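Local atomic coordinates of DR2417 (PDB entry 4XWW), a protein that degrades RNA as a metal-dependent 5'-3' exonuclease of the bacterial RNase J family, working as a homodimer and probably taking part in rRNA maturation. Residues Gly31-Val36 with Leu400-Glu405; Arg407-His412 with Thr426-Asn431. All blocks are in the same frame, centred on the assembly; numbering follows the deposited sequence.

Interaction 1: Gly31-Val36 with Leu400-Glu405; sequences GKNITV and LPWHGE. With ZN (zinc ion), chain F.
ND2 of Asn-33 meets CD2 of His-403 at 3.5 Å where the two side chains cross at about a right angle, though their planes are only 8° apart. No hydrogen bond joins the pair: ND2 donates instead to the backbone carbonyl of Asp-88, which would set the end of the amide that turns to the histidine. An asparagine suits the place, since its short arm brings an N-H donor to the backbone of the zinc ligand Asp-88, at the start of helix 87-90, without itself ligating the metal. His-403 does ligate it, through NE2 at 2.2 Å from the zinc ion, while Asp-88, His-89 and a water supply the other bonds. Its CG stands anti to the backbone N (chi1 -158°), which carries the ring back toward Asn-33; the other ring nitrogen, ND1, has a weak hydrogen bond to Thr-211. Trp-402 meets the amide obliquely, its indole inclined 57° to it, and OD1 of Asn-33 comes to 3.5 Å from NE1 of Trp-402, a packing contact. The indole NE1 is instead weakly bonded to a water 3.3 Å away, which also sits 2.7 Å from OG1 of Thr-35, so a small hydroxyl reaches the indole through it. CB of His-403 lies over one face of the indole, toward its rim, and CZ2 of Trp-402 meets the edge of the imidazole in plane. The contact bridges the two sheets of the metallo-beta-lactamase fold, strand 34-39 and the end of strand 398-402, with Trp-402 also packed against strand 205-209.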
# COMPACT_ATOMS: atom_id res chain seq x y z
N GLY A 31 9.64 -14.10 -1.35
CA GLY A 31 10.28 -13.82 -2.62
C GLY A 31 11.72 -14.31 -2.71
O GLY A 31 12.36 -14.64 -1.69
N LYS A 32 12.21 -14.33 -3.95
CA LYS A 32 13.54 -14.82 -4.37
C LYS A 32 14.07 -16.00 -3.56
O LYS A 32 15.18 -15.97 -3.03
CB LYS A 32 14.58 -13.67 -4.38
CG LYS A 32 14.82 -12.91 -3.07
CD LYS A 32 15.81 -11.73 -3.35
CE LYS A 32 15.92 -10.74 -2.17
NZ LYS A 32 16.49 -11.41 -0.96
N ASN A 33 13.27 -17.06 -3.51
CA ASN A 33 13.64 -18.27 -2.81
C ASN A 33 14.85 -18.95 -3.42
O ASN A 33 14.91 -19.16 -4.64
CB ASN A 33 12.43 -19.20 -2.79
CG ASN A 33 11.30 -18.63 -1.96
OD1 ASN A 33 11.36 -18.66 -0.75
ND2 ASN A 33 10.29 -18.09 -2.61
N ILE A 34 15.81 -19.31 -2.57
CA ILE A 34 16.96 -20.09 -2.97
C ILE A 34 17.65 -20.62 -1.71
O ILE A 34 18.03 -19.85 -0.81
CB ILE A 34 17.95 -19.30 -3.87
CG1 ILE A 34 19.22 -20.14 -4.10
CG2 ILE A 34 18.28 -17.91 -3.26
CD1 ILE A 34 20.12 -19.63 -5.23
N THR A 35 17.79 -21.94 -1.66
CA THR A 35 18.33 -22.60 -0.48
C THR A 35 19.46 -23.55 -0.88
O THR A 35 19.33 -24.36 -1.80
CB THR A 35 17.24 -23.39 0.26
OG1 THR A 35 16.13 -22.52 0.52
CG2 THR A 35 17.76 -23.94 1.58
N VAL A 36 20.56 -23.41 -0.15
CA VAL A 36 21.75 -24.21 -0.38
C VAL A 36 21.84 -25.27 0.71
O VAL A 36 21.64 -24.98 1.89
CB VAL A 36 23.02 -23.32 -0.38
CG1 VAL A 36 24.28 -24.14 -0.37
CG2 VAL A 36 22.99 -22.38 -1.58
N LEU A 400 12.42 -25.39 10.67
CA LEU A 400 12.76 -24.12 10.04
C LEU A 400 11.57 -23.54 9.30
O LEU A 400 11.36 -23.85 8.13
CB LEU A 400 13.92 -24.27 9.04
CG LEU A 400 15.37 -24.28 9.50
CD1 LEU A 400 16.27 -24.41 8.26
CD2 LEU A 400 15.70 -23.00 10.25
N PRO A 401 10.79 -22.68 9.97
CA PRO A 401 9.70 -22.02 9.24
C PRO A 401 10.28 -21.10 8.17
O PRO A 401 11.22 -20.33 8.44
CB PRO A 401 8.96 -21.25 10.34
CG PRO A 401 9.95 -21.17 11.49
CD PRO A 401 10.75 -22.42 11.41
N TRP A 402 9.70 -21.15 6.98
CA TRP A 402 10.33 -20.64 5.77
C TRP A 402 9.29 -19.91 4.91
O TRP A 402 8.10 -19.97 5.23
CB TRP A 402 11.02 -21.84 5.05
CG TRP A 402 11.25 -21.67 3.58
CD1 TRP A 402 12.33 -21.07 2.99
CD2 TRP A 402 10.40 -22.13 2.53
NE1 TRP A 402 12.18 -21.10 1.62
CE2 TRP A 402 11.01 -21.74 1.32
CE3 TRP A 402 9.19 -22.83 2.49
CZ2 TRP A 402 10.44 -22.03 0.07
CZ3 TRP A 402 8.61 -23.10 1.25
CH2 TRP A 402 9.24 -22.70 0.06
N HIS A 403 9.71 -19.23 3.84
CA HIS A 403 8.78 -18.56 2.91
C HIS A 403 7.82 -17.63 3.68
O HIS A 403 6.58 -17.74 3.60
CB HIS A 403 7.99 -19.61 2.09
CG HIS A 403 7.41 -19.10 0.80
ND1 HIS A 403 6.27 -18.31 0.77
CD2 HIS A 403 7.75 -19.30 -0.49
CE1 HIS A 403 5.96 -18.03 -0.48
NE2 HIS A 403 6.84 -18.61 -1.27
N GLY A 404 8.40 -16.72 4.45
CA GLY A 404 7.62 -15.77 5.21
C GLY A 404 8.51 -14.69 5.76
O GLY A 404 9.71 -14.90 5.94
N GLU A 405 7.92 -13.53 6.02
CA GLU A 405 8.60 -12.47 6.75
C GLU A 405 8.69 -12.91 8.21
O GLU A 405 8.03 -13.86 8.59
CB GLU A 405 7.82 -11.16 6.61
CG GLU A 405 7.80 -10.67 5.16
CD GLU A 405 6.82 -9.54 4.92
OE1 GLU A 405 5.98 -9.27 5.80
OE2 GLU A 405 6.91 -8.92 3.84
ZN ZN F . 6.76 -18.97 -3.41
O HOH W 1 15.33 -20.24 1.66
O HOH W 2 4.95 -19.73 -3.93

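Interaction 2: Arg407-His412 with Thr426-Asn431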
# COMPACT_ATOMS: atom_id res chain seq x y z
N ARG A 407 7.25 -12.00 10.84
CA ARG A 407 5.95 -12.17 11.49
C ARG A 407 5.34 -13.55 11.15
O ARG A 407 4.76 -14.22 12.01
CB ARG A 407 4.97 -11.04 11.11
CG ARG A 407 4.75 -10.86 9.62
CD ARG A 407 3.92 -9.63 9.32
NE ARG A 407 2.57 -9.80 9.83
CZ ARG A 407 1.65 -8.84 9.82
NH1 ARG A 407 1.93 -7.65 9.30
NH2 ARG A 407 0.44 -9.07 10.33
N HIS A 408 5.48 -13.97 9.90
CA HIS A 408 4.95 -15.24 9.45
C HIS A 408 5.72 -16.42 10.04
O HIS A 408 5.13 -17.39 10.52
CB HIS A 408 4.99 -15.31 7.92
CG HIS A 408 4.32 -14.14 7.28
ND1 HIS A 408 4.96 -13.33 6.37
CD2 HIS A 408 3.09 -13.62 7.46
CE1 HIS A 408 4.13 -12.37 5.99
NE2 HIS A 408 2.99 -12.51 6.64
N GLN A 409 7.03 -16.32 9.97
CA GLN A 409 7.89 -17.38 10.52
C GLN A 409 7.67 -17.60 12.00
O GLN A 409 7.60 -18.74 12.47
CB GLN A 409 9.35 -17.03 10.30
CG GLN A 409 9.85 -17.09 8.87
CD GLN A 409 11.26 -16.54 8.80
OE1 GLN A 409 11.48 -15.33 9.00
NE2 GLN A 409 12.22 -17.40 8.55
N ILE A 410 7.57 -16.50 12.75
CA ILE A 410 7.48 -16.59 14.20
C ILE A 410 6.11 -17.13 14.59
O ILE A 410 5.98 -17.95 15.51
CB ILE A 410 7.76 -15.21 14.85
CG1 ILE A 410 9.25 -14.89 14.68
CG2 ILE A 410 7.36 -15.21 16.31
CD1 ILE A 410 9.64 -13.49 15.11
N ASN A 411 5.08 -16.74 13.85
CA ASN A 411 3.76 -17.30 14.10
C ASN A 411 3.65 -18.78 13.74
O ASN A 411 2.92 -19.51 14.38
CB ASN A 411 2.69 -16.48 13.39
CG ASN A 411 2.28 -15.31 14.22
OD1 ASN A 411 1.59 -15.48 15.22
ND2 ASN A 411 2.74 -14.12 13.86
N HIS A 412 4.41 -19.22 12.74
CA HIS A 412 4.46 -20.63 12.38
C HIS A 412 5.12 -21.41 13.52
O HIS A 412 4.69 -22.51 13.90
CB HIS A 412 5.23 -20.81 11.06
CG HIS A 412 4.94 -22.08 10.33
ND1 HIS A 412 5.43 -22.32 9.06
CD2 HIS A 412 4.26 -23.20 10.68
CE1 HIS A 412 5.05 -23.52 8.65
NE2 HIS A 412 4.34 -24.08 9.62
N THR A 426 13.17 -24.97 17.34
CA THR A 426 12.76 -24.27 16.13
C THR A 426 13.63 -23.04 15.99
O THR A 426 13.83 -22.30 16.96
CB THR A 426 11.28 -23.87 16.18
OG1 THR A 426 10.47 -25.03 16.34
CG2 THR A 426 10.88 -23.14 14.89
N LEU A 427 14.17 -22.81 14.79
CA LEU A 427 14.96 -21.60 14.55
C LEU A 427 14.28 -20.69 13.54
O LEU A 427 13.60 -21.16 12.63
CB LEU A 427 16.35 -21.94 14.06
CG LEU A 427 17.23 -22.68 15.05
CD1 LEU A 427 18.54 -23.06 14.38
CD2 LEU A 427 17.46 -21.83 16.31
N ILE A 428 14.48 -19.39 13.72
CA ILE A 428 13.97 -18.40 12.77
C ILE A 428 15.16 -17.96 11.91
O ILE A 428 15.96 -17.13 12.33
CB ILE A 428 13.31 -17.17 13.46
CG1 ILE A 428 12.23 -17.57 14.48
CG2 ILE A 428 12.72 -16.24 12.40
CD1 ILE A 428 11.03 -18.30 13.89
N ALA A 429 15.31 -18.56 10.73
CA ALA A 429 16.49 -18.27 9.93
C ALA A 429 16.36 -16.95 9.16
O ALA A 429 15.25 -16.49 8.84
CB ALA A 429 16.80 -19.44 8.97
N LYS A 430 17.52 -16.36 8.91
CA LYS A 430 17.69 -15.18 8.06
C LYS A 430 18.48 -15.60 6.85
O LYS A 430 19.26 -16.54 6.93
CB LYS A 430 18.45 -14.07 8.80
CG LYS A 430 17.77 -13.57 10.06
CD LYS A 430 18.60 -12.45 10.68
CE LYS A 430 18.41 -12.37 12.18
NZ LYS A 430 19.09 -13.49 12.89
N ASN A 431 18.30 -14.91 5.72
CA ASN A 431 19.17 -15.15 4.57
C ASN A 431 20.63 -14.98 4.96
O ASN A 431 20.98 -14.04 5.69
CB ASN A 431 18.84 -14.20 3.42
CG ASN A 431 17.46 -14.40 2.89
OD1 ASN A 431 16.90 -15.49 2.98
ND2 ASN A 431 16.89 -13.34 2.34
O HOH W 3 13.96 -14.09 9.45
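Strand 398-402, helix 406-417 and strand 425-426 form a beta-alpha-beta crossover between neighbouring parallel strands, and this contact ties the start of its helix to the chain leaving its last strand. Gln-409 makes the polar part. Its chain runs extended beyond CG (chi2 172°), far enough to bring the amide to the loop backbone, where NE2 donates to O of Ala-429 at 3.2 Å. That bond is nearly straight, 170° at the hydrogen, and lands on a lone pair in the carbonyl plane. NE2 also donates to the carbonyl of Pro-401, so two backbone oxygens hold the amide and set its rotation. On its other end, OE1 of Gln-409 accepts from a water at 2.8 Å that also donates to O of Ala-429, giving that carbonyl a second bond. A glutamine fits because one amide gives a direct donor to the loop and an acceptor that reaches it through a water.

Ile-428 supplies the apolar half, one branch meeting the side chain of Gln-409 and the other that of Ile-410. Its CG2 lies 3.7 Å from OE1 of Gln-409, and its CD1 packs 3.9 Å from CG1 of Ile-410, the two isoleucines crossing at about a right angle. CD1 also rests 3.7 Å from the backbone O of Gln-409, so a branched residue touches both side chain and helix backbone. Ile-410 further packs on Tyr-362 of the second subunit. Ile-428 also packs on Pro-401 of strand 398-402 and Ala-413 of helix 406-417, and the loop continues from here into strand 433-438 of the other sheet.

In the fold
Interactions 1 and 2 follow one another in series along the chain, and their centres lie about 10 Å apart. Strand 398-402 passes through the His-403 turn and Glu-405, the N-cap residue, into helix 406-417. Interaction 1 reaches across to strand 34-39 in the opposite sheet, whereas interaction 2 is local to the crossover. They touch at Pro-401, two residues before the zinc ligand His-403, which packs on Thr-426 and Leu-427. The same turn reaches the dimer interface, since Glu-405 and Arg-407 both bond to Asn-355 and Asn-359 of the second subunit. One zinc ligand, the crossover helix and part of the subunit interface thus lie within one short piece of chain.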